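Local coordinates for cell division control protein 45 cdc45 putative (PDB 6CC2) that is a putative Cdc45, probably serving as the helicase-associated replication factor that helps unwind DNA as part of the Cdc45-MCM-GINS complex, at residues Ala471-Asp474 / Thr479-Ile482; Ser417-Asn422 / Phe429-Asp434; Val408-Ile413 / Ile439-Pro444. All coordinates share one frame; numbering follows the deposited sequence. Where two conformers were deposited one is given.

Contact 1 (Ala471-Asp474 / Thr479-Ile482); sequences AVLD and TFVI
V472 and V481 form a hydrogen-bonded antiparallel pair, with V472 N to V481 O at 2.9 Å and a return bond of the same length from V481 N to V472 O. A second such pair lies next to the turn: D474 N reaches T479 O at 2.8 Å, and the bond from T479 N to D474 O is longer. Between the two pairs, L473 and F480 face each other without backbone hydrogen bonds, and the F480 CA-H group leans on V472 O.

Apolar contacts gather on the face carrying A471, L473, F480 and I482. F480 has CG beside its backbone N (chi1 -76°), which lays its ring against the opposite strand, CD1 lying 3.5 Å from L473 N. L473 CD1 sits over one face of this ring, while V472 N meets its edge in plane. The bent chain of I482 (chi1 -47°, chi2 -66°) brings CD1 to 3.5 Å from A471 CB, a tight carbon contact.

V472 and V481 share the other face with D474 and T479, which run side by side at the turn end, D474 CB lying 3.5 Å from T479 OG1. That hydroxyl is hydrogen-bonded to E523, whereas D474 OD1 accepts from K477 N and so ties down the hairpin turn.

The hairpin 468-474/479-485 forms the middle of a mixed sheet. Strand 427-432 continues it parallel to 468-474, and strand 519-525 adds antiparallel to 479-485. Helix 529-537 lies against the apolar face, meeting F480 through L529 and I482 through Y532.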
ATOM      1  N   ALA A 471     -21.105  -6.967   2.023  1.00 16.79           N
ATOM      2  CA  ALA A 471     -21.921  -7.874   1.209  1.00 20.05           C
ATOM      3  C   ALA A 471     -22.594  -7.091   0.093  1.00 19.55           C
ATOM      4  O   ALA A 471     -23.326  -6.130   0.364  1.00 19.77           O
ATOM      5  CB  ALA A 471     -22.978  -8.557   2.067  1.00 20.47           C
ATOM      6  N   VAL A 472     -22.375  -7.513  -1.152  1.00 17.85           N
ATOM      7  CA  VAL A 472     -22.940  -6.841  -2.314  1.00 17.24           C
ATOM      8  C   VAL A 472     -23.800  -7.812  -3.092  1.00 18.41           C
ATOM      9  O   VAL A 472     -23.338  -8.908  -3.446  1.00 19.60           O
ATOM     10  CB  VAL A 472     -21.842  -6.245  -3.224  1.00 18.90           C
ATOM     11  CG1 VAL A 472     -22.494  -5.409  -4.358  1.00 19.13           C
ATOM     12  CG2 VAL A 472     -20.852  -5.408  -2.406  1.00 21.47           C
ATOM     13  N   LEU A 473     -25.034  -7.394  -3.385  1.00 19.55           N
ATOM     14  CA  LEU A 473     -25.956  -8.237  -4.123  1.00 22.94           C
ATOM     15  C   LEU A 473     -25.457  -8.467  -5.540  1.00 23.67           C
ATOM     16  O   LEU A 473     -25.124  -7.524  -6.251  1.00 24.70           O
ATOM     17  CB  LEU A 473     -27.342  -7.585  -4.149  1.00 22.83           C
ATOM     18  CG  LEU A 473     -28.393  -8.321  -4.974  1.00 26.79           C
ATOM     19  CD1 LEU A 473     -28.741  -9.669  -4.371  1.00 27.60           C
ATOM     20  CD2 LEU A 473     -29.641  -7.461  -5.131  1.00 27.02           C
ATOM     21  N   ASP A 474     -25.409  -9.733  -5.946  1.00 23.65           N
ATOM     22  CA  ASP A 474     -25.244 -10.138  -7.336  1.00 26.25           C
ATOM     23  C   ASP A 474     -26.603 -10.692  -7.740  1.00 28.30           C
ATOM     24  O   ASP A 474     -26.896 -11.874  -7.535  1.00 28.40           O
ATOM     25  CB  ASP A 474     -24.129 -11.168  -7.495  1.00 27.97           C
ATOM     26  CG  ASP A 474     -23.869 -11.518  -8.942  1.00 33.40           C
ATOM     27  OD1 ASP A 474     -24.799 -11.412  -9.777  1.00 36.55           O
ATOM     28  OD2 ASP A 474     -22.725 -11.913  -9.245  1.00 37.38           O
ATOM     29  N   THR A 479     -27.038 -14.127  -5.308  1.00 22.73           N
ATOM     30  CA  THR A 479     -26.075 -14.287  -4.241  1.00 24.33           C
ATOM     31  C   THR A 479     -25.695 -12.921  -3.690  1.00 21.81           C
ATOM     32  O   THR A 479     -25.978 -11.877  -4.292  1.00 25.55           O
ATOM     33  CB  THR A 479     -24.792 -14.972  -4.730  1.00 30.99           C
ATOM     34  OG1 THR A 479     -24.180 -14.150  -5.740  1.00 28.66           O
ATOM     35  CG2 THR A 479     -25.086 -16.367  -5.295  1.00 34.56           C
ATOM     36  N   PHE A 480     -25.045 -12.941  -2.540  1.00 20.92           N
ATOM     37  CA  PHE A 480     -24.221 -11.824  -2.079  1.00 20.67           C
ATOM     38  C   PHE A 480     -22.761 -12.222  -2.212  1.00 22.10           C
ATOM     39  O   PHE A 480     -22.364 -13.306  -1.760  1.00 22.62           O
ATOM     40  CB  PHE A 480     -24.500 -11.448  -0.624  1.00 21.10           C
ATOM     41  CG  PHE A 480     -25.791 -10.678  -0.425  1.00 18.91           C
ATOM     42  CD1 PHE A 480     -25.810  -9.309  -0.579  1.00 17.10           C
ATOM     43  CD2 PHE A 480     -26.972 -11.336  -0.100  1.00 24.67           C
ATOM     44  CE1 PHE A 480     -26.976  -8.607  -0.417  1.00 19.68           C
ATOM     45  CE2 PHE A 480     -28.148 -10.630   0.064  1.00 26.05           C
ATOM     46  CZ  PHE A 480     -28.151  -9.270  -0.088  1.00 23.06           C
ATOM     47  N   VAL A 481     -21.968 -11.349  -2.838  1.00 22.08           N
ATOM     48  CA  VAL A 481     -20.526 -11.435  -2.730  1.00 19.71           C
ATOM     49  C   VAL A 481     -20.144 -10.867  -1.374  1.00 21.07           C
ATOM     50  O   VAL A 481     -20.617  -9.795  -1.006  1.00 21.25           O
ATOM     51  CB  VAL A 481     -19.845 -10.666  -3.871  1.00 25.67           C
ATOM     52  CG1 VAL A 481     -18.341 -10.788  -3.774  1.00 26.74           C
ATOM     53  CG2 VAL A 481     -20.320 -11.220  -5.200  1.00 34.86           C
ATOM     54  N   ILE A 482     -19.338 -11.609  -0.611  1.00 19.94           N
ATOM     55  CA  ILE A 482     -18.930 -11.203   0.727  1.00 20.73           C
ATOM     56  C   ILE A 482     -17.423 -10.960   0.715  1.00 20.03           C
ATOM     57  O   ILE A 482     -16.643 -11.872   0.390  1.00 20.80           O
ATOM     58  CB  ILE A 482     -19.262 -12.271   1.789  1.00 25.37           C
ATOM     59  CG1 ILE A 482     -20.683 -12.781   1.645  1.00 27.61           C
ATOM     60  CG2 ILE A 482     -19.003 -11.690   3.193  1.00 28.52           C
ATOM     61  CD1 ILE A 482     -21.709 -11.770   1.923  1.00 24.12           C
TER

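Contact 2 (Ser417-Asn422 / Phe429-Asp434); sequences SGSCFN and FCSVSD
C420 and C430 stand opposite each other as a non-hydrogen-bonded antiparallel pair, their CA atoms 4.0 Å apart. A disulfide joins them in the crystal, with C420 modelled in two conformers. C430 SG is anti to its own backbone N (chi1 -168°) and rests 3.7 Å from C420 CB. The C420 sulfur is read only tentatively: in the conformer described, C420 SG is also anti to its backbone N (chi1 -164°) and lies 4.2 Å from C430 SG, not bonded to it, a position specific to that conformer.

The hairpin formed by 419-423 and 427-432 ends a mixed sheet, with 419-423 as its outermost strand in the chain. Flanking the cysteines, F421 and F429 are paired by F421 N to F429 O at 2.8 Å and by a return bond. Their side chains diverge: F421 is exposed, whereas F429 is buried against L529, Y532 and L536 of helix 529-537.

S419 and S431 lie on the same face of the sheet as F421 and F429, opposite to the cysteines. S431 N reaches S419 O at 3.3 Å from above the carbonyl plane, and a water 2.8 Å from S431 OG donates a weak bond to S419 O.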
ATOM      1  N   SER A 417     -26.752   5.935   3.833  1.00 56.62           N
ATOM      2  CA  SER A 417     -27.972   5.195   3.547  1.00 68.85           C
ATOM      3  C   SER A 417     -27.855   3.707   3.808  1.00 64.28           C
ATOM      4  O   SER A 417     -28.849   3.083   4.193  1.00 62.65           O
ATOM      5  CB  SER A 417     -28.383   5.397   2.080  1.00 79.14           C
ATOM      6  OG  SER A 417     -28.437   6.772   1.741  1.00 85.54           O
ATOM      7  N   GLY A 418     -26.671   3.135   3.619  1.00 49.47           N
ATOM      8  CA  GLY A 418     -26.504   1.695   3.661  1.00 48.93           C
ATOM      9  C   GLY A 418     -26.844   1.093   5.012  1.00 49.71           C
ATOM     10  O   GLY A 418     -27.012   1.767   6.030  1.00 51.36           O
ATOM     11  N   SER A 419     -26.954  -0.233   5.003  1.00 50.52           N
ATOM     12  CA  SER A 419     -27.199  -1.002   6.221  1.00 50.17           C
ATOM     13  C   SER A 419     -25.842  -1.417   6.790  1.00 36.17           C
ATOM     14  O   SER A 419     -25.384  -2.547   6.628  1.00 34.82           O
ATOM     15  CB  SER A 419     -28.076  -2.209   5.922  1.00 64.82           C
ATOM     16  OG  SER A 419     -29.132  -1.867   5.042  1.00 71.69           O
ATOM     17  N   CYS A 420     -25.216  -0.483   7.494  0.65 31.36           N
ATOM     18  CA  CYS A 420     -23.888  -0.677   8.068  0.65 30.37           C
ATOM     19  C   CYS A 420     -23.971  -0.657   9.587  0.65 27.01           C
ATOM     20  O   CYS A 420     -24.565   0.257  10.175  0.65 28.45           O
ATOM     21  CB  CYS A 420     -22.926   0.404   7.575  0.65 34.72           C
ATOM     22  SG  CYS A 420     -21.178   0.020   7.848  0.65 46.38           S
ATOM     23  N   PHE A 421     -23.389  -1.673  10.220  1.00 22.66           N
ATOM     24  CA  PHE A 421     -23.440  -1.807  11.668  1.00 22.30           C
ATOM     25  C   PHE A 421     -22.074  -2.188  12.228  1.00 22.64           C
ATOM     26  O   PHE A 421     -21.240  -2.775  11.538  1.00 22.21           O
ATOM     27  CB  PHE A 421     -24.449  -2.863  12.108  1.00 26.82           C
ATOM     28  CG  PHE A 421     -25.838  -2.634  11.588  1.00 48.20           C
ATOM     29  CD1 PHE A 421     -26.719  -1.815  12.276  1.00 61.57           C
ATOM     30  CD2 PHE A 421     -26.266  -3.244  10.419  1.00 59.05           C
ATOM     31  CE1 PHE A 421     -28.002  -1.602  11.803  1.00 65.35           C
ATOM     32  CE2 PHE A 421     -27.549  -3.035   9.943  1.00 65.90           C
ATOM     33  CZ  PHE A 421     -28.414  -2.211  10.636  1.00 67.50           C
ATOM     34  N   ASN A 422     -21.863  -1.858  13.509  1.00 22.38           N
ATOM     35  CA  ASN A 422     -20.679  -2.303  14.263  1.00 19.70           C
ATOM     36  C   ASN A 422     -21.110  -3.480  15.130  1.00 20.79           C
ATOM     37  O   ASN A 422     -21.938  -3.349  16.032  1.00 21.46           O
ATOM     38  CB  ASN A 422     -20.103  -1.152  15.091  1.00 20.60           C
ATOM     39  CG  ASN A 422     -18.998  -1.583  16.038  1.00 22.07           C
ATOM     40  OD1 ASN A 422     -18.777  -2.766  16.280  1.00 20.12           O
ATOM     41  ND2 ASN A 422     -18.303  -0.597  16.599  1.00 21.60           N
ATOM     42  N   PHE A 429     -20.123  -4.389   9.467  1.00 17.81           N
ATOM     43  CA  PHE A 429     -20.792  -5.185   8.440  1.00 17.53           C
ATOM     44  C   PHE A 429     -21.717  -4.248   7.685  1.00 19.81           C
ATOM     45  O   PHE A 429     -22.482  -3.495   8.304  1.00 21.48           O
ATOM     46  CB  PHE A 429     -21.616  -6.339   9.040  1.00 17.74           C
ATOM     47  CG  PHE A 429     -22.159  -7.269   8.007  1.00 21.77           C
ATOM     48  CD1 PHE A 429     -23.290  -6.926   7.271  1.00 23.20           C
ATOM     49  CD2 PHE A 429     -21.552  -8.473   7.764  1.00 22.69           C
ATOM     50  CE1 PHE A 429     -23.780  -7.803   6.291  1.00 23.14           C
ATOM     51  CE2 PHE A 429     -22.024  -9.335   6.781  1.00 23.70           C
ATOM     52  CZ  PHE A 429     -23.132  -8.980   6.042  1.00 23.70           C
ATOM     53  N   CYS A 430     -21.650  -4.305   6.355  1.00 18.16           N
ATOM     54  CA  CYS A 430     -22.515  -3.495   5.519  1.00 18.69           C
ATOM     55  C   CYS A 430     -23.009  -4.354   4.365  1.00 19.70           C
ATOM     56  O   CYS A 430     -22.229  -5.089   3.770  1.00 19.69           O
ATOM     57  CB  CYS A 430     -21.789  -2.293   4.966  1.00 26.13           C
ATOM     58  SG  CYS A 430     -22.934  -1.115   4.238  0.81 39.19           S
ATOM     59  N   SER A 431     -24.291  -4.254   4.050  1.00 21.17           N
ATOM     60  CA  SER A 431     -24.854  -4.985   2.924  1.00 20.01           C
ATOM     61  C   SER A 431     -25.529  -4.007   1.976  1.00 23.35           C
ATOM     62  O   SER A 431     -26.164  -3.048   2.410  1.00 23.97           O
ATOM     63  CB  SER A 431     -25.846  -6.080   3.372  1.00 23.08           C
ATOM     64  OG  SER A 431     -26.988  -5.570   3.968  1.00 24.89           O
ATOM     65  N   VAL A 432     -25.352  -4.252   0.689  1.00 19.59           N
ATOM     66  CA  VAL A 432     -25.820  -3.389  -0.383  1.00 22.24           C
ATOM     67  C   VAL A 432     -26.671  -4.243  -1.292  1.00 20.60           C
ATOM     68  O   VAL A 432     -26.179  -5.240  -1.847  1.00 21.46           O
ATOM     69  CB  VAL A 432     -24.642  -2.778  -1.173  1.00 27.65           C
ATOM     70  CG1 VAL A 432     -25.167  -1.903  -2.294  1.00 28.75           C
ATOM     71  CG2 VAL A 432     -23.735  -1.996  -0.248  1.00 34.00           C
ATOM     72  N   SER A 433     -27.953  -3.868  -1.442  1.00 19.89           N
ATOM     73  CA  SER A 433     -28.813  -4.555  -2.392  1.00 25.03           C
ATOM     74  C   SER A 433     -29.608  -3.565  -3.226  1.00 25.03           C
ATOM     75  O   SER A 433     -30.687  -3.875  -3.714  1.00 29.68           O
ATOM     76  CB  SER A 433     -29.731  -5.554  -1.697  1.00 36.09           C
ATOM     77  OG  SER A 433     -30.486  -4.921  -0.699  1.00 41.44           O
ATOM     78  N   ASP A 434     -29.096  -2.349  -3.361  1.00 24.76           N
ATOM     79  CA  ASP A 434     -29.696  -1.359  -4.265  1.00 30.82           C
ATOM     80  C   ASP A 434     -29.262  -1.671  -5.692  1.00 30.21           C
ATOM     81  O   ASP A 434     -28.092  -1.993  -5.927  1.00 30.18           O
ATOM     82  CB  ASP A 434     -29.276   0.053  -3.850  1.00 49.02           C
ATOM     83  CG  ASP A 434     -28.858   0.920  -5.023  1.00 78.11           C
ATOM     84  OD1 ASP A 434     -27.811   0.634  -5.638  1.00 87.33           O
ATOM     85  OD2 ASP A 434     -29.572   1.901  -5.321  1.00 89.05           O
TER
HETATM   86  O   HOH W   1     -26.836  -5.530   6.795  1.00 35.05           O

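Contact 3 (Val408-Ile413 / Ile439-Pro444); sequences VETGII and IRFKTP
T410 turns OG1 beside its own backbone N (chi1 -57°) and CG2 anti to it, which turns both branches to F441 and OG1 also to R440. F441 has a similar first torsion (chi1 -74°), with CG beside the backbone N, and its ring comes to meet the threonine from the opposite direction. The R440 chain is extended at first and then bends at chi3 (47°), carrying the guanidinium past T410 towards the E409 side of the helix.

Both branches of T410 converge on one ring atom: OG1 lies 3.3 Å and CG2 3.6 Å from F441 CE2. CZ of F441 is also near, 3.7 Å from T410 OG1. The hydroxyl approaches the ring obliquely.

T410 OG1 is also 3.0 Å from R440 NH2, yet the angle is too poor for a hydrogen bond. The hydroxyl is instead bonded to N406 O, one turn earlier in its own helix, which satisfies this buried group and helps fix its rotation. E409 approaches from its exposed position, its OE2 4.3 Å from R440 NH2. This is beyond a salt bridge, though the opposite charges would probably still attract.

Between segments 408-413 and 439-444 the nearest CA atoms are those of T410 and F441, 9.6 Å apart, so side chains alone make the contact. Helix 444-462, which T443 precedes at the N-cap position, packs beside it: its L450 touches both T410 and F441, and K446 also lies against F441. N406 and L407 of helix 393-417 extend the surface on which the phenylalanine ring rests.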
ATOM      1  N   VAL A 408     -15.277   7.276  -3.424  1.00 20.99           N
ATOM      2  CA  VAL A 408     -15.776   8.293  -2.495  1.00 23.04           C
ATOM      3  C   VAL A 408     -17.256   8.549  -2.737  1.00 26.30           C
ATOM      4  O   VAL A 408     -18.064   8.592  -1.797  1.00 28.16           O
ATOM      5  CB  VAL A 408     -14.942   9.582  -2.614  1.00 24.89           C
ATOM      6  CG1 VAL A 408     -15.666  10.752  -1.904  1.00 29.66           C
ATOM      7  CG2 VAL A 408     -13.582   9.379  -2.036  1.00 24.29           C
ATOM      8  N   GLU A 409     -17.645   8.692  -4.006  1.00 25.81           N
ATOM      9  CA  GLU A 409     -19.052   8.936  -4.317  1.00 29.92           C
ATOM     10  C   GLU A 409     -19.936   7.810  -3.785  1.00 28.33           C
ATOM     11  O   GLU A 409     -20.939   8.054  -3.098  1.00 29.61           O
ATOM     12  CB  GLU A 409     -19.231   9.094  -5.825  1.00 37.20           C
ATOM     13  CG  GLU A 409     -20.688   9.284  -6.260  1.00 55.96           C
ATOM     14  CD  GLU A 409     -20.832   9.439  -7.761  1.00 67.95           C
ATOM     15  OE1 GLU A 409     -20.970  10.588  -8.228  1.00 71.06           O
ATOM     16  OE2 GLU A 409     -20.794   8.409  -8.471  1.00 71.33           O
ATOM     17  N   THR A 410     -19.599   6.554  -4.124  1.00 25.37           N
ATOM     18  CA  THR A 410     -20.396   5.434  -3.635  1.00 27.37           C
ATOM     19  C   THR A 410     -20.317   5.338  -2.114  1.00 26.44           C
ATOM     20  O   THR A 410     -21.333   5.112  -1.440  1.00 25.86           O
ATOM     21  CB  THR A 410     -19.888   4.133  -4.269  1.00 31.59           C
ATOM     22  OG1 THR A 410     -19.926   4.233  -5.696  1.00 37.65           O
ATOM     23  CG2 THR A 410     -20.729   2.931  -3.825  1.00 31.61           C
ATOM     24  N   GLY A 411     -19.122   5.516  -1.564  1.00 24.86           N
ATOM     25  CA  GLY A 411     -18.914   5.264  -0.152  1.00 26.15           C
ATOM     26  C   GLY A 411     -19.685   6.235   0.715  1.00 28.03           C
ATOM     27  O   GLY A 411     -20.262   5.842   1.738  1.00 32.09           O
ATOM     28  N   ILE A 412     -19.710   7.504   0.321  1.00 28.28           N
ATOM     29  CA  ILE A 412     -20.491   8.504   1.035  1.00 34.83           C
ATOM     30  C   ILE A 412     -21.949   8.079   1.099  1.00 35.85           C
ATOM     31  O   ILE A 412     -22.587   8.155   2.154  1.00 35.77           O
ATOM     32  CB  ILE A 412     -20.348   9.884   0.370  1.00 39.54           C
ATOM     33  CG1 ILE A 412     -18.941  10.434   0.586  1.00 37.79           C
ATOM     34  CG2 ILE A 412     -21.403  10.845   0.915  1.00 46.06           C
ATOM     35  CD1 ILE A 412     -18.661  11.704  -0.201  1.00 37.09           C
ATOM     36  N   ILE A 413     -22.501   7.633  -0.038  1.00 34.51           N
ATOM     37  CA  ILE A 413     -23.900   7.196  -0.060  1.00 32.76           C
ATOM     38  C   ILE A 413     -24.117   6.075   0.948  1.00 29.17           C
ATOM     39  O   ILE A 413     -25.070   6.097   1.737  1.00 29.96           O
ATOM     40  CB  ILE A 413     -24.311   6.769  -1.483  1.00 33.80           C
ATOM     41  CG1 ILE A 413     -24.284   7.972  -2.424  1.00 37.00           C
ATOM     42  CG2 ILE A 413     -25.683   6.118  -1.486  1.00 39.84           C
ATOM     43  CD1 ILE A 413     -24.409   7.603  -3.894  1.00 40.02           C
ATOM     44  N   ILE A 439     -24.886  -3.544  -8.998  1.00 30.01           N
ATOM     45  CA  ILE A 439     -24.384  -3.983 -10.296  1.00 32.36           C
ATOM     46  C   ILE A 439     -22.974  -3.454 -10.510  1.00 33.29           C
ATOM     47  O   ILE A 439     -22.155  -4.109 -11.156  1.00 34.65           O
ATOM     48  CB  ILE A 439     -25.352  -3.540 -11.414  1.00 36.66           C
ATOM     49  CG1 ILE A 439     -25.354  -4.553 -12.556  1.00 46.21           C
ATOM     50  CG2 ILE A 439     -24.978  -2.170 -11.939  1.00 41.78           C
ATOM     51  CD1 ILE A 439     -26.143  -5.818 -12.239  1.00 54.08           C
ATOM     52  N   ARG A 440     -22.651  -2.293  -9.930  1.00 28.54           N
ATOM     53  CA  ARG A 440     -21.336  -1.688 -10.120  1.00 31.25           C
ATOM     54  C   ARG A 440     -20.241  -2.300  -9.250  1.00 30.28           C
ATOM     55  O   ARG A 440     -19.060  -2.203  -9.604  1.00 30.60           O
ATOM     56  CB  ARG A 440     -21.410  -0.191  -9.827  1.00 33.30           C
ATOM     57  CG  ARG A 440     -22.257   0.594 -10.830  1.00 40.76           C
ATOM     58  CD  ARG A 440     -22.509   2.007 -10.326  1.00 55.99           C
ATOM     59  NE  ARG A 440     -21.282   2.623  -9.830  1.00 68.72           N
ATOM     60  CZ  ARG A 440     -21.239   3.733  -9.104  1.00 74.19           C
ATOM     61  NH1 ARG A 440     -22.360   4.365  -8.782  1.00 79.22           N
ATOM     62  NH2 ARG A 440     -20.069   4.211  -8.697  1.00 66.32           N
ATOM     63  N   PHE A 441     -20.594  -2.923  -8.132  1.00 24.35           N
ATOM     64  CA  PHE A 441     -19.592  -3.426  -7.199  1.00 23.63           C
ATOM     65  C   PHE A 441     -19.747  -4.908  -6.878  1.00 22.26           C
ATOM     66  O   PHE A 441     -19.127  -5.390  -5.930  1.00 21.71           O
ATOM     67  CB  PHE A 441     -19.621  -2.601  -5.907  1.00 24.36           C
ATOM     68  CG  PHE A 441     -19.029  -1.247  -6.063  1.00 23.96           C
ATOM     69  CD1 PHE A 441     -17.657  -1.054  -5.914  1.00 23.30           C
ATOM     70  CD2 PHE A 441     -19.830  -0.154  -6.402  1.00 23.84           C
ATOM     71  CE1 PHE A 441     -17.095   0.201  -6.092  1.00 26.36           C
ATOM     72  CE2 PHE A 441     -19.266   1.101  -6.567  1.00 27.12           C
ATOM     73  CZ  PHE A 441     -17.904   1.274  -6.415  1.00 28.55           C
ATOM     74  N   LYS A 442     -20.514  -5.651  -7.679  1.00 23.17           N
ATOM     75  CA  LYS A 442     -20.720  -7.066  -7.392  1.00 22.47           C
ATOM     76  C   LYS A 442     -19.526  -7.938  -7.758  1.00 24.28           C
ATOM     77  O   LYS A 442     -19.473  -9.093  -7.325  1.00 26.85           O
ATOM     78  CB  LYS A 442     -21.943  -7.585  -8.161  1.00 23.23           C
ATOM     79  CG  LYS A 442     -21.863  -7.423  -9.680  1.00 26.61           C
ATOM     80  CD  LYS A 442     -22.960  -8.217 -10.370  1.00 35.03           C
ATOM     81  CE  LYS A 442     -22.903  -8.070 -11.882  1.00 44.32           C
ATOM     82  NZ  LYS A 442     -23.867  -8.994 -12.556  1.00 54.93           N
ATOM     83  N   THR A 443     -18.594  -7.442  -8.552  1.00 21.50           N
ATOM     84  CA  THR A 443     -17.421  -8.265  -8.863  1.00 25.52           C
ATOM     85  C   THR A 443     -16.423  -8.196  -7.714  1.00 24.42           C
ATOM     86  O   THR A 443     -16.261  -7.143  -7.094  1.00 23.76           O
ATOM     87  CB  THR A 443     -16.744  -7.798 -10.150  1.00 33.67           C
ATOM     88  OG1 THR A 443     -16.197  -6.489  -9.945  1.00 38.58           O
ATOM     89  CG2 THR A 443     -17.724  -7.785 -11.311  1.00 34.88           C
ATOM     90  N   PRO A 444     -15.721  -9.292  -7.414  1.00 24.84           N
ATOM     91  CA  PRO A 444     -14.817  -9.258  -6.260  1.00 21.36           C
ATOM     92  C   PRO A 444     -13.768  -8.149  -6.325  1.00 18.89           C
ATOM     93  O   PRO A 444     -13.524  -7.505  -5.303  1.00 22.33           O
ATOM     94  CB  PRO A 444     -14.166 -10.653  -6.286  1.00 28.03           C
ATOM     95  CG  PRO A 444     -15.240 -11.527  -6.906  1.00 32.58           C
ATOM     96  CD  PRO A 444     -15.868 -10.655  -7.976  1.00 30.82           C
TER

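Overall arrangement
Contacts 1 and 2 belong to two hairpins of one mixed sheet, probably that of the DHHA1-like region of Cdc45; their centres are 11 Å apart. The hairpins join through strands 427-432 and 468-474, where A471 N to C430 O and A471 O to V432 N are both 2.8 Å. Contact 3 brackets contact 2 in sequence: helix 393-417 leads into strand 419-423, and strand 427-432 leads into helix 435-441. Its centre is about 12 Å from that of contact 1, which it touches at several points, including V472 CG1, 3.7 Å from F441 O, and V481 CG2, 3.1 Å from K442 O. K442 packs over D474. Hence 439-444 lies against the face carrying V472 and D474.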